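Local coordinates for protein octopine dehydrogenase (PDB 3C7A) that catalyses the NADH-dependent reductive condensation of L-arginine with pyruvate to D-octopine, and the reverse oxidation of octopine, at residues Val3-Gly9 against Gly26-Leu32; Ile80-Asp84 against Pro104-Asp108; Phe121-Arg126 against Ser137-Phe141. All blocks are in the same frame, centred on the assembly; numbering follows the deposited sequence.

Contact 1. Residues Val3-Gly9 against Gly26-Leu32; sequences VKVCVCG and GVEVRVL. With EDO (1,2-ethanediol), chain G.
Val5 and Val27 meet methyl to methyl because Val27 sets CG1 anti to its backbone N (chi1 -180°), while Val5 reaches out with CG2, the branch beside its own N; Val5 CG2 and Val27 CG1 lie 4.3 Å apart. The same pairing recurs one step along, with Val7 CG2 at 4.4 Å from Val29 CG1. These valines, with Val3 and Val31, lie on one face of this strand pair, where Val7 and Val31 pack on helix 12-21. On the other face, Arg30 starts with CG beside its backbone N (chi1 -59°) and bends at chi3. Its guanidinium thereby turns its edge to the carboxylate of Glu28 on the same strand, a salt bridge with Arg30 NH1 2.8 Å from Glu28 OE2. On the adjacent strand, Lys4 CB comes obliquely to within 4.3 Å of Arg30 NH1, and the NE of Arg30 is held by Ala79 O. Further along this face, Cys6 SG rests 4.3 Å from Leu32 CB.

Seven backbone hydrogen bonds join the strands in parallel register, from Val3 N to Gly26 O (3.2 Å) through to Gly9 N to Leu32 O (3.0 Å). The strand axes approach to 4.8 Å and are twisted by 24°. At the backbone angles of Gly9 a CB would press on the carbonyl of Cys8, which calls for glycine just where the chain leaves the sheet toward Gly10-Gly13, residues that bind NADH. Two parallel strands joined through helix 12-21, with a glycine-rich turn after the first, are the beta-alpha-beta unit that opens a dinucleotide-binding Rossmann fold.

Contact 2. Residues Ile80-Asp84 against Pro104-Asp108; sequences ISGAD and PYVQD. With EDO (1,2-ethanediol), chain D.
Gln107 reaches across to Ala83 and ties together two loops of the Rossmann-type domain, the one leading from helix 76-80 into strand 85-88 and the one leading from helix 95-102 into strand 111-114. Its CG sits between the backbone N and the carbonyl carbon (chi1 70°) and the rest of the chain is extended, which carries the amide over to the other loop. Gln107 NE2 donates to Ala83 O over 3.1 Å; the bond is nearly straight and lies in the amide plane, yet the donor stands 65° out of the carbonyl plane. The carboxylate of Asp84 is turned only 26° from this amide, and a water that donates to Asp84 OD1 accepts a weak bond from Gln107 NE2. A second water donates to Ile80 O and Ala83 O and accepts from Gln107 N. With an alanine here, Ala83 O would probably be left with water as its donor across this gap, and the one direct hydrogen bond between the loops would be lost.

At the other end the side chains meet mainly through apolar atoms. Ile80 CG2 presses on the root of Tyr105, 4.0 Å from CB, while the ring leads away and takes Pro104 CB over one face. Ser81 OG also nears Tyr105 CB but is hydrogen-bonded to Glu77 O. Residues Ile80-Ala83 form a type II turn with Gly82 in its third position. A further water accepts from Gly82 N at 2.9 Å and donates to Tyr105 O at 3.1 Å.

Contact 3. Residues Phe121-Arg126 against Ser137-Phe141; sequences FEFQCR and SMMSF
Helix 121-126, bearing Cys125 and Glu122, packs roughly antiparallel to strand 137-141, bearing Met138 and Ser140, with 152° between their directions and a closest axis approach of 10.0 Å. The two belong to a beta-alpha-beta unit of the Rossmann-type domain, in which helix 121-129 connects strand 111-114 to the parallel neighbour 137-141, so the helix returns over the sheet nearly opposite in sense to the strand.

Met138 does most of the filling. Its CB is directed toward the helix, and the chain then bends at chi3 (-78°), laying the thioether along the helix surface. SD meets the side chain of Cys125, 3.9 Å from SG, and is 4.4 Å from the carbonyl O of Glu122. The methyl end turns toward Arg126, with CE 4.4 Å from NE of that residue. Cys125 also touches Phe99 of helix 95-102, which carries the apolar layer on beyond this pair.

Beside this sulfur contact lies a buried polar cluster. Glu122 bends at chi2 (90°), which swings its carboxylate from the flank of the helix to the strand, where OE2 comes within 3.2 Å of Ser140 OG. That hydroxyl is hydrogen-bonded to Ser117 OG, and it also touches the ring of Phe121, 4.0 Å from CD1. A water bridges to the strand backbone: it donates to Glu122 OE2 at 3.1 Å and, weakly, to Met138 O at 3.3 Å.

From the N terminus, contact 1 closes first, joining strands 3-8 and 27-32 around helix 12-21. The chain then passes through strand 71-73 and helix 76-80 to contact 2, whose closure encloses strand 85-88 and helix 95-102. Contact 3 follows, shutting the short connection between helix 121-129 and strand 137-141. The three closures come in series, none inside or across another. Contacts 1 and 2 touch, Lys4 O lying 3.0 Å from Asp84 N in a probable hydrogen bond where strand 85-88 joins strand 3-8. Contact 3 stands apart, its nearest atoms about 6 Å from those of contact 2, but strand 137-141 belongs to the sheet of contact 1, paired there with strand 111-114.

Contact 1. Residues Val3-Gly9 against Gly26-Leu32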
# COMPACT_ATOMS: atom_id res chain seq x y z
N VAL A 3 17.23 -12.96 16.92
CA VAL A 3 16.10 -12.09 16.57
C VAL A 3 14.97 -12.94 15.99
O VAL A 3 15.19 -13.72 15.06
CB VAL A 3 16.53 -10.98 15.56
CG1 VAL A 3 15.36 -10.06 15.23
CG2 VAL A 3 17.70 -10.17 16.10
N LYS A 4 13.77 -12.78 16.54
CA LYS A 4 12.61 -13.59 16.15
C LYS A 4 11.60 -12.79 15.30
O LYS A 4 11.15 -11.71 15.71
CB LYS A 4 11.94 -14.19 17.39
CG LYS A 4 12.82 -15.19 18.13
CD LYS A 4 12.35 -15.45 19.55
CE LYS A 4 13.33 -16.36 20.27
NZ LYS A 4 12.92 -16.65 21.68
N VAL A 5 11.26 -13.34 14.13
CA VAL A 5 10.44 -12.65 13.12
C VAL A 5 9.23 -13.47 12.66
O VAL A 5 9.37 -14.65 12.31
CB VAL A 5 11.31 -12.27 11.87
CG1 VAL A 5 10.49 -11.49 10.83
CG2 VAL A 5 12.55 -11.47 12.26
N CYS A 6 8.05 -12.85 12.65
CA CYS A 6 6.82 -13.47 12.13
C CYS A 6 6.33 -12.79 10.84
O CYS A 6 6.12 -11.57 10.81
CB CYS A 6 5.70 -13.47 13.19
SG CYS A 6 4.08 -14.13 12.64
N VAL A 7 6.16 -13.59 9.78
CA VAL A 7 5.65 -13.12 8.49
C VAL A 7 4.18 -13.54 8.30
O VAL A 7 3.85 -14.71 8.45
CB VAL A 7 6.51 -13.65 7.30
CG1 VAL A 7 6.00 -13.11 5.96
CG2 VAL A 7 7.99 -13.32 7.48
N CYS A 8 3.32 -12.57 7.96
CA CYS A 8 1.88 -12.83 7.77
C CYS A 8 1.48 -12.82 6.28
O CYS A 8 1.64 -11.81 5.59
CB CYS A 8 1.05 -11.79 8.55
SG CYS A 8 1.32 -11.72 10.35
N GLY A 9 0.96 -13.96 5.80
CA GLY A 9 0.51 -14.10 4.41
C GLY A 9 1.02 -15.33 3.66
O GLY A 9 1.80 -16.11 4.21
N GLY A 26 21.67 -16.08 12.79
CA GLY A 26 21.13 -15.50 14.02
C GLY A 26 19.69 -15.03 13.96
O GLY A 26 19.29 -14.14 14.72
N VAL A 27 18.90 -15.62 13.06
CA VAL A 27 17.49 -15.26 12.87
C VAL A 27 16.59 -16.51 12.86
O VAL A 27 16.95 -17.53 12.25
CB VAL A 27 17.27 -14.43 11.56
CG1 VAL A 27 15.80 -14.06 11.37
CG2 VAL A 27 18.14 -13.17 11.56
N GLU A 28 15.44 -16.42 13.53
CA GLU A 28 14.42 -17.48 13.54
C GLU A 28 13.09 -16.97 12.94
O GLU A 28 12.55 -15.96 13.40
CB GLU A 28 14.21 -18.01 14.97
CG GLU A 28 13.12 -19.08 15.12
CD GLU A 28 12.82 -19.42 16.57
OE1 GLU A 28 13.69 -20.01 17.25
OE2 GLU A 28 11.70 -19.12 17.03
N VAL A 29 12.58 -17.68 11.94
CA VAL A 29 11.39 -17.25 11.18
C VAL A 29 10.16 -18.15 11.40
O VAL A 29 10.27 -19.38 11.32
CB VAL A 29 11.69 -17.14 9.65
CG1 VAL A 29 10.44 -16.75 8.86
CG2 VAL A 29 12.81 -16.13 9.38
N ARG A 30 9.01 -17.52 11.66
CA ARG A 30 7.72 -18.22 11.75
C ARG A 30 6.72 -17.64 10.74
O ARG A 30 6.64 -16.43 10.57
CB ARG A 30 7.15 -18.13 13.17
CG ARG A 30 8.05 -18.73 14.24
CD ARG A 30 7.32 -18.93 15.56
NE ARG A 30 7.15 -17.69 16.32
CZ ARG A 30 8.10 -17.10 17.05
NH1 ARG A 30 9.32 -17.61 17.11
NH2 ARG A 30 7.82 -15.98 17.70
N VAL A 31 5.97 -18.52 10.08
CA VAL A 31 4.98 -18.11 9.07
C VAL A 31 3.54 -18.38 9.54
O VAL A 31 3.23 -19.48 9.99
CB VAL A 31 5.24 -18.81 7.69
CG1 VAL A 31 4.24 -18.34 6.64
CG2 VAL A 31 6.66 -18.57 7.21
N LEU A 32 2.69 -17.36 9.43
CA LEU A 32 1.27 -17.45 9.79
C LEU A 32 0.36 -17.05 8.62
O LEU A 32 0.54 -15.99 8.02
CB LEU A 32 0.97 -16.58 11.02
CG LEU A 32 -0.47 -16.46 11.54
CD1 LEU A 32 -0.91 -17.71 12.30
CD2 LEU A 32 -0.64 -15.22 12.42
C1 EDO G . 7.83 -22.19 17.45
O1 EDO G . 8.43 -23.42 17.04
C2 EDO G . 8.51 -21.70 18.72
O2 EDO G . 9.90 -21.48 18.46

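Contact 2. Residues Ile80-Asp84 against Pro104-Asp108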
# COMPACT_ATOMS: atom_id res chain seq x y z
N ILE A 80 3.00 -15.83 17.25
CA ILE A 80 3.15 -14.45 17.75
C ILE A 80 3.91 -14.34 19.09
O ILE A 80 4.60 -13.34 19.32
CB ILE A 80 1.77 -13.72 17.84
CG1 ILE A 80 1.09 -13.65 16.46
CG2 ILE A 80 1.90 -12.32 18.47
CD1 ILE A 80 1.74 -12.69 15.45
N SER A 81 3.77 -15.35 19.96
CA SER A 81 4.37 -15.30 21.30
C SER A 81 5.89 -15.19 21.30
O SER A 81 6.59 -16.08 20.80
CB SER A 81 3.92 -16.50 22.15
OG SER A 81 2.53 -16.44 22.42
N GLY A 82 6.40 -14.09 21.85
CA GLY A 82 7.85 -13.86 21.97
C GLY A 82 8.53 -13.19 20.78
O GLY A 82 9.75 -13.03 20.77
N ALA A 83 7.74 -12.79 19.79
CA ALA A 83 8.28 -12.19 18.55
C ALA A 83 8.75 -10.75 18.74
O ALA A 83 8.10 -9.95 19.42
CB ALA A 83 7.25 -12.28 17.43
N ASP A 84 9.89 -10.42 18.11
CA ASP A 84 10.47 -9.08 18.16
C ASP A 84 9.97 -8.17 17.02
O ASP A 84 9.91 -6.95 17.19
CB ASP A 84 12.01 -9.15 18.12
CG ASP A 84 12.60 -9.90 19.31
OD1 ASP A 84 12.32 -9.52 20.47
OD2 ASP A 84 13.37 -10.87 19.09
N PRO A 104 -4.23 -10.79 21.79
CA PRO A 104 -3.95 -11.30 23.14
C PRO A 104 -2.52 -11.83 23.37
O PRO A 104 -2.20 -12.22 24.50
CB PRO A 104 -4.97 -12.44 23.31
CG PRO A 104 -5.79 -12.49 22.04
CD PRO A 104 -4.99 -11.78 21.00
N TYR A 105 -1.68 -11.85 22.34
CA TYR A 105 -0.36 -12.49 22.43
C TYR A 105 0.86 -11.59 22.18
O TYR A 105 1.99 -11.99 22.47
CB TYR A 105 -0.31 -13.73 21.52
CG TYR A 105 -1.44 -14.72 21.74
CD1 TYR A 105 -1.46 -15.55 22.86
CD2 TYR A 105 -2.49 -14.82 20.82
CE1 TYR A 105 -2.50 -16.46 23.06
CE2 TYR A 105 -3.54 -15.72 21.02
CZ TYR A 105 -3.54 -16.54 22.14
OH TYR A 105 -4.57 -17.43 22.35
N VAL A 106 0.63 -10.38 21.67
CA VAL A 106 1.73 -9.46 21.31
C VAL A 106 2.34 -8.74 22.53
O VAL A 106 1.62 -8.25 23.40
CB VAL A 106 1.27 -8.45 20.19
CG1 VAL A 106 0.14 -7.55 20.68
CG2 VAL A 106 2.45 -7.63 19.66
N GLN A 107 3.68 -8.69 22.58
CA GLN A 107 4.40 -8.07 23.71
C GLN A 107 4.61 -6.55 23.57
O GLN A 107 4.56 -6.01 22.46
CB GLN A 107 5.73 -8.80 24.00
CG GLN A 107 6.84 -8.63 22.96
CD GLN A 107 8.18 -9.23 23.40
OE1 GLN A 107 8.54 -9.19 24.57
NE2 GLN A 107 8.92 -9.78 22.44
N ASP A 108 4.84 -5.88 24.70
CA ASP A 108 5.01 -4.42 24.76
C ASP A 108 6.10 -3.86 23.84
O ASP A 108 5.94 -2.78 23.27
CB ASP A 108 5.27 -3.96 26.20
CG ASP A 108 3.99 -3.82 27.03
OD1 ASP A 108 2.88 -4.15 26.54
OD2 ASP A 108 4.09 -3.37 28.19
C1 EDO D . 2.99 -8.42 27.25
O1 EDO D . 2.31 -9.39 28.05
C2 EDO D . 3.68 -7.40 28.15
O2 EDO D . 5.08 -7.34 27.83
O HOH W 1 5.20 -10.38 20.35
O HOH W 2 4.80 -12.36 23.61
O HOH W 3 12.13 -10.64 23.20

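Contact 3. Residues Phe121-Arg126 against Ser137-Phe141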
# COMPACT_ATOMS: atom_id res chain seq x y z
N PHE A 121 -3.78 2.65 7.68
CA PHE A 121 -3.13 1.58 8.45
C PHE A 121 -3.08 1.86 9.96
O PHE A 121 -3.40 0.99 10.77
CB PHE A 121 -1.71 1.34 7.89
CG PHE A 121 -1.03 0.09 8.40
CD1 PHE A 121 -0.06 0.16 9.39
CD2 PHE A 121 -1.35 -1.16 7.86
CE1 PHE A 121 0.58 -0.99 9.85
CE2 PHE A 121 -0.71 -2.32 8.31
CZ PHE A 121 0.26 -2.24 9.31
N GLU A 122 -2.68 3.08 10.32
CA GLU A 122 -2.49 3.48 11.72
C GLU A 122 -3.80 3.63 12.51
O GLU A 122 -3.86 3.27 13.69
CB GLU A 122 -1.67 4.77 11.82
CG GLU A 122 -0.22 4.66 11.31
CD GLU A 122 -0.08 4.98 9.82
OE1 GLU A 122 -1.10 5.16 9.13
OE2 GLU A 122 1.08 5.07 9.34
N PHE A 123 -4.84 4.15 11.86
CA PHE A 123 -6.16 4.31 12.50
C PHE A 123 -6.78 2.96 12.89
O PHE A 123 -7.37 2.84 13.97
CB PHE A 123 -7.15 5.08 11.60
CG PHE A 123 -6.65 6.44 11.13
CD1 PHE A 123 -6.00 7.31 12.01
CD2 PHE A 123 -6.87 6.86 9.82
CE1 PHE A 123 -5.55 8.56 11.58
CE2 PHE A 123 -6.43 8.11 9.38
CZ PHE A 123 -5.77 8.96 10.26
N GLN A 124 -6.62 1.97 12.01
CA GLN A 124 -7.16 0.62 12.22
C GLN A 124 -6.47 -0.12 13.37
O GLN A 124 -7.13 -0.78 14.18
CB GLN A 124 -7.05 -0.19 10.91
CG GLN A 124 -7.71 -1.58 10.94
CD GLN A 124 -7.65 -2.30 9.60
OE1 GLN A 124 -6.60 -2.40 8.97
NE2 GLN A 124 -8.80 -2.81 9.15
N CYS A 125 -5.14 0.00 13.44
CA CYS A 125 -4.33 -0.61 14.51
C CYS A 125 -4.70 -0.08 15.90
O CYS A 125 -4.80 -0.85 16.86
CB CYS A 125 -2.84 -0.39 14.23
SG CYS A 125 -1.69 -1.26 15.34
N ARG A 126 -4.92 1.23 15.99
CA ARG A 126 -5.30 1.89 17.25
C ARG A 126 -6.66 1.41 17.78
O ARG A 126 -6.82 1.21 18.99
CB ARG A 126 -5.30 3.41 17.08
CG ARG A 126 -3.91 4.06 17.13
CD ARG A 126 -3.95 5.52 16.67
NE ARG A 126 -2.75 6.27 17.07
CZ ARG A 126 -2.42 7.47 16.61
NH1 ARG A 126 -3.18 8.09 15.71
NH2 ARG A 126 -1.31 8.06 17.04
N SER A 137 5.52 0.25 18.47
CA SER A 137 5.84 1.18 17.37
C SER A 137 5.18 0.75 16.04
O SER A 137 4.97 -0.44 15.82
CB SER A 137 7.36 1.30 17.18
OG SER A 137 7.98 1.93 18.29
N MET A 138 4.89 1.73 15.18
CA MET A 138 4.23 1.47 13.88
C MET A 138 5.03 2.03 12.68
O MET A 138 5.32 3.23 12.63
CB MET A 138 2.79 2.04 13.89
CG MET A 138 1.82 1.37 14.90
SD MET A 138 0.17 2.13 15.07
CE MET A 138 0.54 3.55 16.10
N MET A 139 5.38 1.16 11.72
CA MET A 139 6.26 1.48 10.58
C MET A 139 5.57 1.21 9.22
O MET A 139 5.05 0.12 9.01
CB MET A 139 7.56 0.66 10.69
CG MET A 139 8.74 1.11 9.81
SD MET A 139 10.21 0.07 10.02
CE MET A 139 11.42 0.97 9.05
N SER A 140 5.60 2.19 8.31
CA SER A 140 4.86 2.11 7.02
C SER A 140 5.69 2.40 5.74
O SER A 140 6.19 3.51 5.57
CB SER A 140 3.64 3.04 7.04
OG SER A 140 2.70 2.65 8.04
N PHE A 141 5.78 1.40 4.85
CA PHE A 141 6.54 1.51 3.58
C PHE A 141 5.69 1.96 2.38
O PHE A 141 4.48 1.72 2.34
CB PHE A 141 7.22 0.17 3.26
CG PHE A 141 8.50 -0.07 4.03
CD1 PHE A 141 8.46 -0.66 5.29
CD2 PHE A 141 9.73 0.27 3.49
CE1 PHE A 141 9.63 -0.90 6.01
CE2 PHE A 141 10.92 0.05 4.20
CZ PHE A 141 10.87 -0.54 5.47
O HOH W 4 3.95 5.30 10.46